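Glutathione S-transferase enzyme with thioredoxin-like domain (Bradyrhizobium sp., PDB 4MF7) probably catalyses the conjugation of glutathione to electrophilic substrates, as expected of a dimeric glutathione S-transferase with a thioredoxin-like N-terminal domain. Local coordinates at residues 126-131 and 198-203. Numbering follows the deposited sequence.
Sequences FLPADP and DADYTI
The N-capping box of the glutathione S-transferase C-terminal domain, where Thr202, the N-cap of helix 203-215, pairs with Asp205 of its first turn, meets the linker from the thioredoxin-like domain as Thr202 and Ile203 close on Phe126. Thr202 OG1 caps Ala204 N while Asp205 OD2 accepts from Thr202 N, as in the conserved N-capping box of the family. The linker adds to this helix start: Ile203 N donates to Phe126 O over 2.9 Å, nearly straight at 159° and in the carbonyl plane. With CG1 of Ile203 set between its backbone N and carbonyl carbon (chi1 61°), the chain carries CD1 to 3.9 Å from Leu127 CD2, while the CG2 branch lies 4.1 Å from Phe126 CB. Cut back to an alanine here, the side chain would probably leave Leu127 CD2 without this apolar partner and open a gap beside Met59 of helix 53-63, even if the backbone bond were kept. The Phe126 and Tyr201 rings, their planes 82° apart, meet obliquely through Phe126 CE1, which lies at the tyrosine's edge 3.8 Å from Tyr201 CD2. Farther along, Thr202 CG2 packs 3.7 Å from Pro128 CD. Asp200 is salt-bridged to Arg133 of helix 131-138 through OD2; that same oxygen accepts a hydrogen bond from a water 2.8 Å away, and this water in turn accepts from Ala129 N at 3.0 Å.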
loop_
_atom_site.group_PDB
_atom_site.type_symbol
_atom_site.label_atom_id
_atom_site.label_comp_id
_atom_site.label_asym_id
_atom_site.label_seq_id
_atom_site.Cartn_x
_atom_site.Cartn_y
_atom_site.Cartn_z
ATOM N N PHE A 126 15.797 -6.910 -6.480
ATOM C CA PHE A 126 14.780 -7.371 -5.495
ATOM C C PHE A 126 13.352 -7.367 -6.056
ATOM O O PHE A 126 12.378 -7.279 -5.303
ATOM C CB PHE A 126 14.914 -6.608 -4.168
ATOM C CG PHE A 126 16.293 -6.729 -3.579
ATOM C CD1 PHE A 126 16.774 -7.986 -3.251
ATOM C CD2 PHE A 126 17.106 -5.634 -3.418
ATOM C CE1 PHE A 126 18.058 -8.134 -2.732
ATOM C CE2 PHE A 126 18.414 -5.775 -2.925
ATOM C CZ PHE A 126 18.866 -7.031 -2.577
ATOM N N LEU A 127 13.250 -7.481 -7.384
ATOM C CA LEU A 127 11.990 -7.833 -8.048
ATOM C C LEU A 127 12.218 -9.046 -8.964
ATOM O O LEU A 127 13.322 -9.189 -9.533
ATOM C CB LEU A 127 11.468 -6.681 -8.873
ATOM C CG LEU A 127 10.697 -5.600 -8.135
ATOM C CD1 LEU A 127 10.370 -4.451 -9.079
ATOM C CD2 LEU A 127 9.422 -6.166 -7.519
ATOM N N PRO A 128 11.206 -9.911 -9.121
ATOM C CA PRO A 128 11.370 -11.016 -10.079
ATOM C C PRO A 128 11.560 -10.480 -11.495
ATOM O O PRO A 128 11.293 -9.299 -11.759
ATOM C CB PRO A 128 10.061 -11.807 -9.939
ATOM C CG PRO A 128 9.537 -11.413 -8.594
ATOM C CD PRO A 128 9.881 -9.980 -8.485
ATOM N N ALA A 129 12.059 -11.335 -12.394
ATOM C CA ALA A 129 12.295 -10.929 -13.771
ATOM C C ALA A 129 10.964 -10.926 -14.538
ATOM O O ALA A 129 10.695 -10.061 -15.366
ATOM C CB ALA A 129 13.288 -11.883 -14.433
ATOM N N ASP A 130 10.150 -11.917 -14.221
ATOM C CA ASP A 130 8.914 -12.190 -14.926
ATOM C C ASP A 130 7.862 -11.108 -14.616
ATOM O O ASP A 130 7.593 -10.853 -13.453
ATOM C CB ASP A 130 8.434 -13.542 -14.443
ATOM C CG ASP A 130 7.120 -13.913 -15.008
ATOM O OD1 ASP A 130 7.028 -14.041 -16.240
ATOM O OD2 ASP A 130 6.190 -14.070 -14.211
ATOM N N PRO A 131 7.281 -10.463 -15.646
ATOM C CA PRO A 131 6.257 -9.423 -15.435
ATOM C C PRO A 131 5.068 -9.832 -14.534
ATOM O O PRO A 131 4.689 -9.067 -13.626
ATOM C CB PRO A 131 5.795 -9.108 -16.863
ATOM C CG PRO A 131 6.994 -9.380 -17.703
ATOM C CD PRO A 131 7.670 -10.557 -17.071
ATOM N N ASP A 198 8.972 -17.499 -4.269
ATOM C CA ASP A 198 9.681 -18.747 -4.614
ATOM C C ASP A 198 11.167 -18.581 -4.464
ATOM O O ASP A 198 11.642 -18.277 -3.362
ATOM C CB ASP A 198 9.265 -19.225 -6.013
ATOM C CG ASP A 198 7.850 -19.711 -6.033
ATOM O OD1 ASP A 198 7.605 -20.891 -5.695
ATOM O OD2 ASP A 198 6.978 -18.902 -6.371
ATOM N N ALA A 199 11.923 -18.789 -5.548
ATOM C CA ALA A 199 13.380 -18.757 -5.457
ATOM C C ALA A 199 13.924 -17.361 -5.332
ATOM O O ALA A 199 15.073 -17.179 -4.971
ATOM C CB ALA A 199 14.017 -19.468 -6.662
ATOM N N ASP A 200 13.110 -16.363 -5.659
ATOM C CA ASP A 200 13.554 -14.977 -5.686
ATOM C C ASP A 200 13.310 -14.268 -4.360
ATOM O O ASP A 200 12.171 -14.165 -3.924
ATOM C CB ASP A 200 12.779 -14.214 -6.763
ATOM C CG ASP A 200 13.185 -14.610 -8.183
ATOM O OD1 ASP A 200 14.384 -14.799 -8.450
ATOM O OD2 ASP A 200 12.293 -14.729 -9.027
ATOM N N TYR A 201 14.374 -13.764 -3.746
ATOM C CA TYR A 201 14.238 -12.867 -2.599
ATOM C C TYR A 201 13.909 -11.482 -3.104
ATOM O O TYR A 201 14.617 -10.900 -3.965
ATOM C CB TYR A 201 15.516 -12.876 -1.764
ATOM C CG TYR A 201 15.587 -11.940 -0.590
ATOM C CD1 TYR A 201 15.076 -12.305 0.621
ATOM C CD2 TYR A 201 16.263 -10.716 -0.677
ATOM C CE1 TYR A 201 15.192 -11.494 1.733
ATOM C CE2 TYR A 201 16.368 -9.887 0.420
ATOM C CZ TYR A 201 15.836 -10.283 1.632
ATOM O OH TYR A 201 15.962 -9.491 2.741
ATOM N N THR A 202 12.816 -10.916 -2.577
ATOM C CA THR A 202 12.283 -9.689 -3.139
ATOM C C THR A 202 11.877 -8.670 -2.090
ATOM O O THR A 202 11.926 -8.939 -0.891
ATOM C CB THR A 202 11.015 -9.952 -4.024
ATOM O OG1 THR A 202 9.938 -10.422 -3.208
ATOM C CG2 THR A 202 11.296 -10.940 -5.191
ATOM N N ILE A 203 11.455 -7.503 -2.560
ATOM C CA ILE A 203 10.825 -6.511 -1.699
ATOM C C ILE A 203 9.632 -7.056 -0.881
ATOM O O ILE A 203 9.305 -6.492 0.175
ATOM C CB ILE A 203 10.474 -5.192 -2.430
ATOM C CG1 ILE A 203 9.464 -5.384 -3.592
ATOM C CG2 ILE A 203 11.701 -4.463 -2.862
ATOM C CD1 ILE A 203 9.043 -4.074 -4.236
HETATM O O HOH W 1 15.401 -11.530 -8.197
HETATM O O HOH W 2 13.341 -13.865 -11.440
#